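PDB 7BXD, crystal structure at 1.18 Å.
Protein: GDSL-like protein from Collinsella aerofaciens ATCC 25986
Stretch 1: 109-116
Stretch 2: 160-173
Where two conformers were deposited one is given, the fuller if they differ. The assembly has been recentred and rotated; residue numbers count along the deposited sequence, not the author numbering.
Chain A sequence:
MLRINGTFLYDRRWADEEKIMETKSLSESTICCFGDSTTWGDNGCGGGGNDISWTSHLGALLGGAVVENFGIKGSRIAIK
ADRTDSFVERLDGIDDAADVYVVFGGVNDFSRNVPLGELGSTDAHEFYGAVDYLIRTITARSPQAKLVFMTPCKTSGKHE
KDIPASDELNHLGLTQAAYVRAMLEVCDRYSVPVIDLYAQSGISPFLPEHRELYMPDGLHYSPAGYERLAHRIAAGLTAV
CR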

# COMPACT_ATOMS: atom_id res chain seq x y z
N ASP A 109 -9.28 3.85 -0.04
CA ASP A 109 -9.89 4.77 0.91
C ASP A 109 -10.22 6.09 0.22
O ASP A 109 -11.30 6.67 0.46
N PHE A 110 -9.29 6.60 -0.60
CA PHE A 110 -9.53 7.81 -1.37
C PHE A 110 -10.67 7.58 -2.36
O PHE A 110 -11.65 8.33 -2.40
N SER A 111 -10.57 6.54 -3.19
CA SER A 111 -11.51 6.38 -4.30
C SER A 111 -12.90 5.98 -3.84
O SER A 111 -13.87 6.24 -4.56
N ARG A 112 -13.03 5.33 -2.68
CA ARG A 112 -14.32 4.88 -2.17
C ARG A 112 -14.77 5.65 -0.94
O ARG A 112 -15.60 5.17 -0.18
N ASN A 113 -14.27 6.88 -0.75
CA ASN A 113 -14.91 7.85 0.13
C ASN A 113 -14.92 7.41 1.60
O ASN A 113 -15.92 7.51 2.30
N VAL A 114 -13.77 6.94 2.07
CA VAL A 114 -13.59 6.76 3.52
C VAL A 114 -13.45 8.13 4.17
O VAL A 114 -12.59 8.93 3.74
N PRO A 115 -14.24 8.45 5.19
CA PRO A 115 -14.07 9.74 5.87
C PRO A 115 -12.66 9.89 6.42
O PRO A 115 -12.08 8.95 6.97
N LEU A 116 -12.10 11.09 6.31
CA LEU A 116 -10.70 11.27 6.70
C LEU A 116 -10.52 11.22 8.21
O LEU A 116 -9.60 10.59 8.71
N GLU A 160 -14.79 4.27 -15.41
CA GLU A 160 -15.81 3.25 -15.62
C GLU A 160 -16.03 2.42 -14.36
O GLU A 160 -17.06 1.73 -14.25
N LYS A 161 -15.08 2.45 -13.43
CA LYS A 161 -15.25 1.91 -12.10
C LYS A 161 -15.46 3.00 -11.06
O LYS A 161 -15.40 2.71 -9.87
N ASP A 162 -15.74 4.24 -11.50
CA ASP A 162 -15.96 5.37 -10.58
C ASP A 162 -14.74 5.62 -9.67
O ASP A 162 -14.88 6.02 -8.52
N ILE A 163 -13.55 5.41 -10.20
CA ILE A 163 -12.31 5.65 -9.46
C ILE A 163 -11.72 6.98 -9.95
O ILE A 163 -11.35 7.07 -11.13
N PRO A 164 -11.60 7.99 -9.10
CA PRO A 164 -11.03 9.28 -9.54
C PRO A 164 -9.52 9.19 -9.72
O PRO A 164 -8.83 8.35 -9.13
N ALA A 165 -8.99 10.08 -10.57
CA ALA A 165 -7.55 10.27 -10.64
C ALA A 165 -7.06 10.96 -9.36
O ALA A 165 -7.82 11.60 -8.64
N SER A 166 -5.75 10.86 -9.12
CA SER A 166 -5.22 11.32 -7.83
C SER A 166 -5.48 12.78 -7.58
O SER A 166 -5.61 13.21 -6.41
N ASP A 167 -5.50 13.58 -8.67
CA ASP A 167 -5.69 15.01 -8.53
C ASP A 167 -7.14 15.46 -8.59
O ASP A 167 -7.41 16.65 -8.38
N GLU A 168 -8.08 14.53 -8.85
CA GLU A 168 -9.50 14.82 -8.83
C GLU A 168 -10.05 14.73 -7.41
O GLU A 168 -9.42 14.16 -6.51
N LEU A 169 -11.26 15.25 -7.20
CA LEU A 169 -11.91 15.15 -5.90
C LEU A 169 -12.74 13.89 -5.85
O LEU A 169 -13.48 13.57 -6.79
N ASN A 170 -12.65 13.18 -4.73
CA ASN A 170 -13.60 12.11 -4.46
C ASN A 170 -14.95 12.70 -4.08
O ASN A 170 -15.16 13.92 -4.13
N HIS A 171 -15.91 11.84 -3.71
CA HIS A 171 -17.24 12.35 -3.39
C HIS A 171 -17.29 13.09 -2.06
O HIS A 171 -18.29 13.74 -1.74
N LEU A 172 -16.22 13.02 -1.27
CA LEU A 172 -16.11 13.82 -0.05
C LEU A 172 -15.41 15.15 -0.29
O LEU A 172 -15.18 15.91 0.68
N GLY A 173 -15.02 15.46 -1.52
CA GLY A 173 -14.35 16.72 -1.77
C GLY A 173 -12.87 16.72 -1.44
O GLY A 173 -12.28 17.80 -1.29

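The end of a helix, residues 109-111, and the loop that follows it pack against an irregular segment, residues 160-173. The two segments bury 604 Å² between them. Several side chains reach backbone atoms of the other segment.

F110 has the largest area covered by the other stretch. Its CA-to-CB bond points sideways, but chi1 is t (160°) and chi2 is 60°, and this carries the ring into the loop. There F110 CZ lies 3.6 Å from P164 CG, an apolar contact. The ring edge meets two carbonyls of the A165-E168 turn: F110 CZ is 3.4 Å from A165 O and 3.6 Å from E168 O. That type I turn is held by a backbone hydrogen bond from E168 N to A165 O (2.9 Å). The side chain of E168, with chi1 m and chi2 t, folds back so that E168 OE1 accepts from A165 N at 2.9 Å.

S111 is chi1 p in the conformer given here; two were deposited. S111 CB sits 3.6 Å from P164 CD and 3.8 Å from I163 CG2. P164 points toward the helix end and so lies in contact with both F110 and S111.

R112 is the first residue to leave helical geometry. Its CB points away from the other stretch, yet the rotamer m, m, t brings the guanidinium back to it. R112 NH1 and R112 NH2 both donate to K161 O, at 2.9 and 2.7 Å, so one carbonyl receives a forked pair of bonds in the guanidinium plane. D162 O also lies at the edge of the group, 2.9 Å from R112 NH1. I163 CG1 covers one face, 3.7 Å from R112 NH2. The carboxylate of D162 (chi1 t) is too far for a salt bridge, with D162 OD1 4.2 Å from R112 NH1. Water 2 accepts from R112 NH1 (2.6 Å) and lies within hydrogen-bonding distance of D162 OD1 (2.9 Å) and S111 O (2.8 Å).

N113 has positive phi and psi (65/46). With chi1 m and chi2 -61°, its amide end comes nearer the second stretch than its CB direction suggests. N113 OD1 accepts a weak hydrogen bond from H171 N (2.7 Å, angle 128°). N113 ND2 donates to water 1 at 3.1 Å, and water 1 lies 3.0 Å from S111 O.

N170 points toward the first stretch, with chi1 p and chi2 near 0°. N170 ND2 donates to F110 O (2.9 Å, angle 163°), a nearly straight bond to a carbonyl at the helix end. N170 OD1 turns to its own loop and accepts from L172 N (2.9 Å), within the N170-G173 turn.

L172 also points toward the first stretch. Its rotamer, m and t, extends L172 CD1 to 3.5 Å from V114 O and 3.8 Å from P115 CA. V114 and P115 themselves point away, so this leucine packs on their backbone.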

# COMPACT_ATOMS: atom_id res chain seq x y z
CB ASP A 109 -8.96 4.98 2.10
CG ASP A 109 -8.64 3.68 2.80
OD1 ASP A 109 -7.85 2.90 2.20
OD2 ASP A 109 -9.18 3.45 3.92
CB PHE A 110 -8.23 8.18 -2.10
CG PHE A 110 -8.43 9.10 -3.29
CD1 PHE A 110 -8.99 10.38 -3.12
CD2 PHE A 110 -8.05 8.69 -4.55
CE1 PHE A 110 -9.16 11.22 -4.23
CE2 PHE A 110 -8.21 9.52 -5.64
CZ PHE A 110 -8.78 10.78 -5.48
CB SER A 111 -10.95 5.42 -5.36
OG SER A 111 -10.97 4.08 -4.92
CB ARG A 112 -14.32 3.36 -1.96
CG ARG A 112 -13.94 2.56 -3.20
CD ARG A 112 -14.81 2.94 -4.38
NE ARG A 112 -14.70 1.97 -5.46
CZ ARG A 112 -14.92 2.26 -6.73
NH1 ARG A 112 -15.24 3.50 -7.09
NH2 ARG A 112 -14.80 1.31 -7.66
CB ASN A 113 -16.30 8.17 -0.41
CG ASN A 113 -16.19 8.70 -1.79
OD1 ASN A 113 -15.55 9.73 -2.00
ND2 ASN A 113 -16.72 7.97 -2.77
CB VAL A 114 -12.34 5.89 3.76
CG1 VAL A 114 -11.87 6.00 5.21
CG2 VAL A 114 -12.65 4.46 3.38
CB PRO A 115 -15.11 9.68 7.00
CG PRO A 115 -16.15 8.67 6.54
CD PRO A 115 -15.30 7.63 5.81
CB LEU A 116 -10.19 12.58 6.09
CG LEU A 116 -8.69 12.76 6.07
CD1 LEU A 116 -8.04 11.81 5.03
CD2 LEU A 116 -8.31 14.21 5.75
CB GLU A 160 -15.47 2.36 -16.81
CG GLU A 160 -14.33 1.41 -16.55
CD GLU A 160 -12.97 1.98 -16.96
OE1 GLU A 160 -12.78 3.22 -16.88
OE2 GLU A 160 -12.10 1.17 -17.37
CB LYS A 161 -14.06 1.02 -11.71
CG LYS A 161 -13.62 0.02 -12.78
CD LYS A 161 -14.66 -1.07 -12.99
CE LYS A 161 -14.05 -2.29 -13.68
NZ LYS A 161 -14.94 -3.47 -13.57
CB ASP A 162 -17.27 5.25 -9.79
CG ASP A 162 -17.63 6.53 -9.02
OD1 ASP A 162 -18.13 6.44 -7.88
OD2 ASP A 162 -17.41 7.65 -9.55
CB ILE A 163 -11.32 4.49 -9.66
CG1 ILE A 163 -11.93 3.19 -9.10
CG2 ILE A 163 -9.97 4.86 -9.03
CD1 ILE A 163 -11.16 1.94 -9.34
CB PRO A 164 -11.37 10.24 -8.40
CG PRO A 164 -11.66 9.38 -7.23
CD PRO A 164 -12.01 8.01 -7.69
CB ALA A 165 -7.20 11.17 -11.82
CB SER A 166 -3.70 11.08 -7.83
OG SER A 166 -3.42 9.71 -7.81
CB ASP A 167 -4.83 15.76 -9.57
CG ASP A 167 -5.09 15.32 -11.03
OD1 ASP A 167 -5.77 14.30 -11.32
OD2 ASP A 167 -4.60 16.03 -11.94
CB GLU A 168 -10.26 13.86 -9.76
CG GLU A 168 -9.90 14.06 -11.21
CD GLU A 168 -10.70 13.16 -12.10
OE1 GLU A 168 -10.71 11.93 -11.90
OE2 GLU A 168 -11.35 13.72 -13.01
CB LEU A 169 -12.83 16.33 -5.66
CG LEU A 169 -12.14 17.71 -5.67
CD1 LEU A 169 -13.17 18.82 -5.52
CD2 LEU A 169 -11.05 17.82 -4.61
CB ASN A 170 -13.02 11.10 -3.45
CG ASN A 170 -12.93 11.63 -2.02
OD1 ASN A 170 -13.41 12.73 -1.69
ND2 ASN A 170 -12.30 10.84 -1.16
CB HIS A 171 -18.27 11.20 -3.46
CG HIS A 171 -18.41 10.60 -4.84
ND1 HIS A 171 -18.88 9.32 -5.07
CD2 HIS A 171 -18.08 11.10 -6.05
CE1 HIS A 171 -18.85 9.08 -6.37
NE2 HIS A 171 -18.39 10.15 -6.99
CB LEU A 172 -15.34 13.04 1.03
CG LEU A 172 -15.93 11.67 1.36
CD1 LEU A 172 -15.11 11.00 2.43
CD2 LEU A 172 -17.37 11.78 1.82
O HOH W 1 -15.07 8.96 -5.15
O HOH W 2 -16.28 5.57 -5.83